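Local coordinates for protein COG3291: FOG: PKD repeat (Clostridium thermocellum, PDB 1WMX) that serves as the family 30 carbohydrate-binding module of CelJ, a much larger multidomain protein that probably acts in cellulose degradation, at residues 38-43 / 169-174; 65-70 / 103-108; 124-129 / 140-145. One frame throughout, in Å; residues are numbered along the deposited sequence.

Contact 1. Residues 38-43 / 169-174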
# COMPACT_ATOMS: atom_id res chain seq x y z
N PRO B 38 -4.42 21.33 -0.70
CA PRO B 38 -4.46 22.79 -0.73
C PRO B 38 -4.41 23.35 0.70
O PRO B 38 -4.85 22.71 1.64
CB PRO B 38 -5.79 23.08 -1.42
CG PRO B 38 -6.67 21.95 -0.94
CD PRO B 38 -5.74 20.74 -1.00
N VAL B 39 -3.83 24.55 0.85
CA VAL B 39 -3.74 25.20 2.15
C VAL B 39 -4.85 26.24 2.23
O VAL B 39 -4.92 27.17 1.43
CB VAL B 39 -2.36 25.88 2.35
CG1 VAL B 39 -2.31 26.59 3.70
CG2 VAL B 39 -1.26 24.83 2.29
N ASP B 40 -5.73 26.06 3.21
CA ASP B 40 -6.85 26.95 3.42
C ASP B 40 -6.43 28.16 4.25
O ASP B 40 -5.97 28.03 5.38
CB ASP B 40 -7.98 26.17 4.11
CG ASP B 40 -9.34 26.73 3.80
OD1 ASP B 40 -10.33 25.96 3.87
OD2 ASP B 40 -9.43 27.94 3.48
N THR B 41 -6.58 29.33 3.65
CA THR B 41 -6.21 30.57 4.30
C THR B 41 -7.43 31.26 4.91
O THR B 41 -7.30 32.26 5.61
CB THR B 41 -5.52 31.51 3.31
OG1 THR B 41 -5.03 32.66 4.01
CG2 THR B 41 -6.50 31.97 2.24
N THR B 42 -8.61 30.72 4.64
CA THR B 42 -9.83 31.29 5.19
C THR B 42 -10.22 30.59 6.49
O THR B 42 -10.54 31.26 7.48
CB THR B 42 -10.99 31.24 4.16
OG1 THR B 42 -11.25 29.88 3.80
CG2 THR B 42 -10.60 32.02 2.91
N VAL B 43 -10.21 29.26 6.52
CA VAL B 43 -10.52 28.57 7.77
C VAL B 43 -9.17 28.43 8.46
O VAL B 43 -8.26 27.77 7.96
CB VAL B 43 -11.20 27.19 7.55
CG1 VAL B 43 -11.97 27.19 6.26
CG2 VAL B 43 -10.20 26.09 7.60
N THR B 169 -15.22 16.84 4.01
CA THR B 169 -14.21 17.86 4.16
C THR B 169 -13.79 18.02 5.61
O THR B 169 -14.64 18.08 6.50
CB THR B 169 -14.70 19.22 3.67
OG1 THR B 169 -15.16 19.10 2.32
CG2 THR B 169 -13.58 20.26 3.74
N VAL B 170 -12.48 18.07 5.84
CA VAL B 170 -11.93 18.29 7.17
C VAL B 170 -10.75 19.24 6.97
O VAL B 170 -10.27 19.43 5.85
CB VAL B 170 -11.41 17.00 7.85
CG1 VAL B 170 -12.58 16.09 8.17
CG2 VAL B 170 -10.38 16.31 6.98
N TRP B 171 -10.30 19.82 8.06
CA TRP B 171 -9.19 20.75 8.05
C TRP B 171 -8.23 20.31 9.14
O TRP B 171 -8.66 19.94 10.24
CB TRP B 171 -9.72 22.16 8.33
CG TRP B 171 -10.48 22.75 7.17
CD1 TRP B 171 -9.97 23.51 6.15
CD2 TRP B 171 -11.88 22.62 6.91
NE1 TRP B 171 -10.97 23.87 5.28
CE2 TRP B 171 -12.15 23.33 5.72
CE3 TRP B 171 -12.94 21.97 7.57
CZ2 TRP B 171 -13.44 23.42 5.17
CZ3 TRP B 171 -14.22 22.05 7.02
CH2 TRP B 171 -14.46 22.77 5.83
N PHE B 172 -6.94 20.32 8.84
CA PHE B 172 -5.94 19.92 9.82
C PHE B 172 -5.13 21.13 10.24
O PHE B 172 -5.04 22.13 9.52
CB PHE B 172 -4.96 18.87 9.23
CG PHE B 172 -5.59 17.53 8.91
CD1 PHE B 172 -6.26 17.32 7.70
CD2 PHE B 172 -5.47 16.46 9.79
CE1 PHE B 172 -6.80 16.07 7.38
CE2 PHE B 172 -6.01 15.20 9.49
CZ PHE B 172 -6.67 15.00 8.27
N SER B 173 -4.52 21.04 11.40
CA SER B 173 -3.69 22.11 11.91
C SER B 173 -2.59 21.52 12.78
O SER B 173 -2.78 20.47 13.40
CB SER B 173 -4.54 23.08 12.74
OG SER B 173 -3.73 24.10 13.31
N ASP B 174 -1.44 22.17 12.81
CA ASP B 174 -0.33 21.73 13.65
C ASP B 174 -0.10 20.22 13.64
O ASP B 174 -0.13 19.58 14.70
CB ASP B 174 -0.60 22.19 15.09
CG ASP B 174 0.66 22.24 15.94
OD1 ASP B 174 0.53 22.33 17.18
OD2 ASP B 174 1.77 22.21 15.38

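Contact 2. Residues 65-70 / 103-108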
# COMPACT_ATOMS: atom_id res chain seq x y z
N ILE B 65 -5.88 9.02 -2.19
CA ILE B 65 -4.83 8.95 -1.19
C ILE B 65 -4.12 10.28 -1.06
O ILE B 65 -4.08 11.06 -2.00
CB ILE B 65 -3.81 7.88 -1.59
CG1 ILE B 65 -2.82 7.65 -0.46
CG2 ILE B 65 -3.09 8.30 -2.86
CD1 ILE B 65 -1.84 6.52 -0.73
N SER B 66 -3.57 10.55 0.12
CA SER B 66 -2.81 11.76 0.34
C SER B 66 -1.52 11.40 1.05
O SER B 66 -1.56 10.85 2.15
CB SER B 66 -3.59 12.76 1.19
OG SER B 66 -2.81 13.93 1.40
N LEU B 67 -0.38 11.68 0.43
CA LEU B 67 0.91 11.39 1.04
C LEU B 67 1.60 12.70 1.42
O LEU B 67 1.81 13.57 0.58
CB LEU B 67 1.80 10.59 0.07
CG LEU B 67 1.29 9.22 -0.38
CD1 LEU B 67 2.10 8.72 -1.56
CD2 LEU B 67 1.36 8.23 0.77
N LEU B 68 1.94 12.84 2.69
CA LEU B 68 2.62 14.03 3.19
C LEU B 68 4.02 13.61 3.67
O LEU B 68 4.16 12.95 4.69
CB LEU B 68 1.83 14.66 4.33
CG LEU B 68 0.37 15.04 4.01
CD1 LEU B 68 -0.32 15.50 5.28
CD2 LEU B 68 0.33 16.13 2.94
N THR B 69 5.04 14.00 2.92
CA THR B 69 6.40 13.62 3.27
C THR B 69 6.93 14.29 4.54
O THR B 69 6.52 15.40 4.90
CB THR B 69 7.38 13.95 2.11
OG1 THR B 69 7.39 15.36 1.90
CG2 THR B 69 6.94 13.27 0.82
N LEU B 70 7.85 13.59 5.21
CA LEU B 70 8.47 14.09 6.43
C LEU B 70 9.81 14.72 6.06
O LEU B 70 10.26 15.64 6.72
CB LEU B 70 8.71 12.94 7.42
CG LEU B 70 7.53 12.41 8.23
CD1 LEU B 70 6.35 12.10 7.35
CD2 LEU B 70 7.98 11.17 8.99
N GLY B 103 -2.32 6.83 8.57
CA GLY B 103 -1.17 6.01 8.98
C GLY B 103 0.15 6.55 8.43
O GLY B 103 0.26 7.73 8.09
N PHE B 104 1.13 5.65 8.34
CA PHE B 104 2.47 5.99 7.83
C PHE B 104 2.93 4.94 6.80
O PHE B 104 2.42 3.83 6.75
CB PHE B 104 3.49 6.02 8.98
CG PHE B 104 3.24 7.17 9.94
CD1 PHE B 104 3.81 8.42 9.71
CD2 PHE B 104 2.44 6.97 11.07
CE1 PHE B 104 3.58 9.48 10.59
CE2 PHE B 104 2.20 8.02 11.95
CZ PHE B 104 2.77 9.28 11.71
N ARG B 105 3.91 5.35 6.02
CA ARG B 105 4.49 4.50 4.96
C ARG B 105 6.00 4.62 5.08
O ARG B 105 6.52 5.69 5.40
CB ARG B 105 4.00 5.05 3.65
CG ARG B 105 4.35 4.35 2.35
CD ARG B 105 3.80 5.30 1.33
NE ARG B 105 3.52 4.87 -0.01
CZ ARG B 105 2.32 4.51 -0.48
NH1 ARG B 105 1.24 4.41 0.31
NH2 ARG B 105 2.12 4.30 -1.78
N ASP B 106 6.67 3.52 4.85
CA ASP B 106 8.12 3.49 4.91
C ASP B 106 8.67 3.17 3.53
O ASP B 106 7.92 3.05 2.57
CB ASP B 106 8.58 2.42 5.91
CG ASP B 106 8.49 1.00 5.36
OD1 ASP B 106 8.85 0.02 6.09
OD2 ASP B 106 8.04 0.80 4.18
N LYS B 107 9.97 3.06 3.47
CA LYS B 107 10.67 2.72 2.23
C LYS B 107 11.96 2.00 2.60
O LYS B 107 12.82 2.56 3.28
CB LYS B 107 10.99 3.99 1.42
CG LYS B 107 11.66 3.69 0.08
CD LYS B 107 11.78 4.92 -0.82
CE LYS B 107 12.67 5.99 -0.21
NZ LYS B 107 12.89 7.14 -1.12
N VAL B 108 12.04 0.76 2.16
CA VAL B 108 13.21 -0.10 2.42
C VAL B 108 13.58 -0.78 1.11
O VAL B 108 12.97 -1.77 0.71
CB VAL B 108 12.86 -1.15 3.47
CG1 VAL B 108 14.04 -2.10 3.72
CG2 VAL B 108 12.49 -0.50 4.81

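Contact 3. Residues 124-129 / 140-145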
# COMPACT_ATOMS: atom_id res chain seq x y z
N SER B 124 -11.44 7.58 13.28
CA SER B 124 -12.60 7.50 14.18
C SER B 124 -12.24 6.78 15.50
O SER B 124 -12.90 6.97 16.53
CB SER B 124 -13.76 6.75 13.51
OG SER B 124 -13.34 5.49 13.02
N ASN B 125 -11.20 5.96 15.44
CA ASN B 125 -10.73 5.20 16.61
C ASN B 125 -10.04 6.10 17.63
O ASN B 125 -9.72 5.66 18.74
CB ASN B 125 -9.72 4.13 16.20
CG ASN B 125 -10.38 2.94 15.56
OD1 ASN B 125 -9.69 2.03 15.09
ND2 ASN B 125 -11.70 2.92 15.51
N TYR B 126 -9.81 7.34 17.27
CA TYR B 126 -9.12 8.25 18.18
C TYR B 126 -9.84 9.58 18.36
O TYR B 126 -9.44 10.41 19.19
CB TYR B 126 -7.71 8.49 17.67
CG TYR B 126 -6.88 7.21 17.73
CD1 TYR B 126 -6.31 6.80 18.94
CD2 TYR B 126 -6.68 6.43 16.59
CE1 TYR B 126 -5.56 5.62 19.01
CE2 TYR B 126 -5.94 5.25 16.65
CZ TYR B 126 -5.37 4.85 17.87
OH TYR B 126 -4.64 3.70 17.94
N VAL B 127 -10.89 9.78 17.60
CA VAL B 127 -11.67 11.02 17.69
C VAL B 127 -12.99 10.86 16.96
O VAL B 127 -13.15 9.96 16.13
CB VAL B 127 -10.90 12.19 17.06
CG1 VAL B 127 -10.74 12.01 15.55
CG2 VAL B 127 -11.61 13.53 17.30
N THR B 128 -13.91 11.73 17.30
CA THR B 128 -15.22 11.80 16.66
C THR B 128 -15.32 13.22 16.15
O THR B 128 -15.73 14.12 16.87
CB THR B 128 -16.37 11.50 17.64
OG1 THR B 128 -16.26 10.16 18.14
CG2 THR B 128 -17.74 11.64 16.96
N VAL B 129 -14.91 13.39 14.91
CA VAL B 129 -14.88 14.72 14.28
C VAL B 129 -16.22 15.44 14.35
O VAL B 129 -17.28 14.88 14.05
CB VAL B 129 -14.47 14.61 12.82
CG1 VAL B 129 -14.18 15.99 12.22
CG2 VAL B 129 -13.21 13.75 12.66
N LEU B 140 1.72 6.33 18.31
CA LEU B 140 2.67 5.62 17.43
C LEU B 140 2.68 4.12 17.73
O LEU B 140 2.58 3.29 16.81
CB LEU B 140 4.10 6.17 17.64
CG LEU B 140 4.28 7.62 17.16
CD1 LEU B 140 5.74 8.00 16.91
CD2 LEU B 140 3.55 7.91 15.85
N ARG B 141 3.00 3.70 18.94
CA ARG B 141 3.13 2.26 19.22
C ARG B 141 1.86 1.53 18.74
O ARG B 141 1.92 0.37 18.32
CB ARG B 141 3.37 2.02 20.79
CG ARG B 141 2.20 2.54 21.69
CD ARG B 141 2.37 2.62 23.28
NE ARG B 141 2.81 3.85 23.78
CZ ARG B 141 2.39 5.09 24.07
NH1 ARG B 141 1.13 5.58 24.04
NH2 ARG B 141 3.35 5.98 24.30
N ASP B 142 0.78 2.21 18.55
CA ASP B 142 -0.46 1.54 18.11
C ASP B 142 -0.42 1.20 16.60
O ASP B 142 -1.15 0.32 16.13
CB ASP B 142 -1.68 2.46 18.33
CG ASP B 142 -2.04 2.68 19.80
OD1 ASP B 142 -3.12 3.33 20.11
OD2 ASP B 142 -1.28 2.23 20.73
N LEU B 143 0.44 1.90 15.87
CA LEU B 143 0.55 1.75 14.40
C LEU B 143 1.77 0.98 13.96
O LEU B 143 1.66 -0.01 13.20
CB LEU B 143 0.68 3.13 13.74
CG LEU B 143 -0.65 3.87 13.63
CD1 LEU B 143 -0.50 5.28 13.05
CD2 LEU B 143 -1.64 3.15 12.74
N MET B 144 2.85 1.49 14.48
CA MET B 144 4.18 1.02 14.21
C MET B 144 4.68 -0.09 15.12
O MET B 144 5.85 -0.11 15.51
CB MET B 144 5.17 2.13 14.38
CG MET B 144 4.95 3.28 13.43
SD MET B 144 6.26 4.45 13.57
CE MET B 144 5.94 5.86 12.55
N LYS B 145 3.82 -0.99 15.49
CA LYS B 145 4.24 -2.15 16.29
C LYS B 145 4.06 -3.36 15.31
O LYS B 145 3.10 -4.12 15.43
CB LYS B 145 3.40 -2.24 17.59
CG LYS B 145 4.06 -1.48 18.78
CD LYS B 145 3.80 -2.15 20.15
CE LYS B 145 4.64 -1.56 21.30
NZ LYS B 145 6.05 -2.00 21.27

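Contact 1. Residues 38-43 / 169-174
Asp40 and Trp171 meet through one polar bond at the rim of the indole. Trp171 NE1 donates to Asp40 OD1 at 2.6 Å, and the N-H...O angle of 144° shows the bond to be bent. The oxygen is met on its anti side, somewhat out of the carboxylate plane, and the carboxylate and ring planes stand 42° apart. The other oxygen is turned back into its own segment: Asp40 OD2 accepts from Thr42 N at 3.1 Å, closing an Asx turn, and from Thr42 OG1 at 2.7 Å. Bonds to both oxygens probably limit the rotation of the carboxylate. The tighter part is the indole, held between Val43 CG1, 3.6 Å from Trp171 NE1 over one face, and Thr169 CG2 over the other; the still shorter approach of Val43 CG2 is doubtful. By contrast, Thr41 and Thr42, at the corner of the chain, are exposed to solvent. Arg52 NE makes a long, weak ion pair with Asp40 OD1. In the seven-stranded antiparallel sheet of the beta-sandwich, strand 48-55 pairs with both 39-40 and 168-178, so the contact reaches across it, Thr50 touching both Asp40 and Trp171, while strand 86-93 flanks 168-178 on its other side.

Contact 2. Residues 65-70 / 103-108
Arg105 leaves its strand with CG anti to the backbone N (chi1 -176°) and stays extended as far as NE, which carries its guanidinium toward Leu67, whose CG lies anti to the carbonyl carbon (chi1 -61°). Both residues belong to the five-stranded antiparallel sheet of a beta-sandwich, but strands 64-69 and 101-106 are not paired with each other: strand 155-161 runs between them, in keeping with the 8.7 Å between Leu67 CA and Arg105 CA. The contact is therefore made by side chains that bridge over the intervening strand, where Leu67 also touches Val159. No hydrogen bond joins the two segments. Leu67 CD2 sits over one face of the guanidinium, 3.6 Å above its plane and displaced toward the rim, and it also meets the aliphatic part of the chain, 3.9 Å from Arg105 CD. The two side chains cross at a slant, whereas Ile65 meets Arg105 at about a right angle. The charge is answered elsewhere, by a salt bridge from Arg105 NH1 to Asp118 OD1, which probably helps hold the guanidinium in the plane that Leu67 CD2 covers. Tyr113 of the second subunit packs on both Leu67 and Arg105, so this patch also lies at the subunit interface. The same terminal nitrogen, Arg105 NH1, is approached by two methyl carbons, Leu67 CD2 at 3.8 Å and Ile65 CD1 at 3.9 Å.

Contact 3. Residues 124-129 / 140-145
Tyr126 brings the edge of its ring and its hydroxyl against the carboxylate of Asp142, on the short helix 140-143. Within the beta-sandwich the contact ties the loop between strands 118-122 and 134-139 to the helix that directly follows 134-139. The backbones stay well apart, with Tyr126 CA 11.0 Å from Asp142 CA, and the distance is covered by the tyrosine and, from the other side, the shorter aspartate. With CG anti to the carbonyl carbon (chi1 -67°), the tyrosine is swung toward the helix and also touches Thr121, Ile138 and Pro139. Tyr126 OH donates to Asp142 OD1 at 2.7 Å; the oxygen receives it on its anti lone pair, the one facing away from OD2. The acceptor lies in the plane of the ring at its edge, and the carboxylate is turned 30° from that plane. This is a surface contact: Asp142 is exposed and Tyr126 partly so, while the neighbouring Leu143 is buried against Val119 and Ile138. The helix itself is only weakly bonded, a single turn in which Leu140 O accepts from Leu143 N at 2.7 Å and from Met144 N at 3.0 Å. Besides its bond to OD1, Tyr126 OH lies 3.2 Å from Asp142 CB.

Overall arrangement
None of the three contacts is fully in the core: contacts 1 and 2 are partly buried, contact 3 lies at the surface. Contact 1 belongs to the seven-stranded sheet and contact 2 to the five-stranded one, their centres 20 Å apart; the loop of contact 3 joins strand 118-122 of the five-stranded sheet to 134-139 of the seven-stranded one. Contacts 2 and 3 touch, because Phe104 packs on Leu140, Leu143 and Met144. Chemistry does not simply follow burial: an aspartate receives an indole N-H in contact 1, which also packs a valine over the indole face, whereas contact 3 rests on one phenol hydrogen bond. Contact 2 sets aliphatic methyls against a guanidinium and is the one reached by the second subunit.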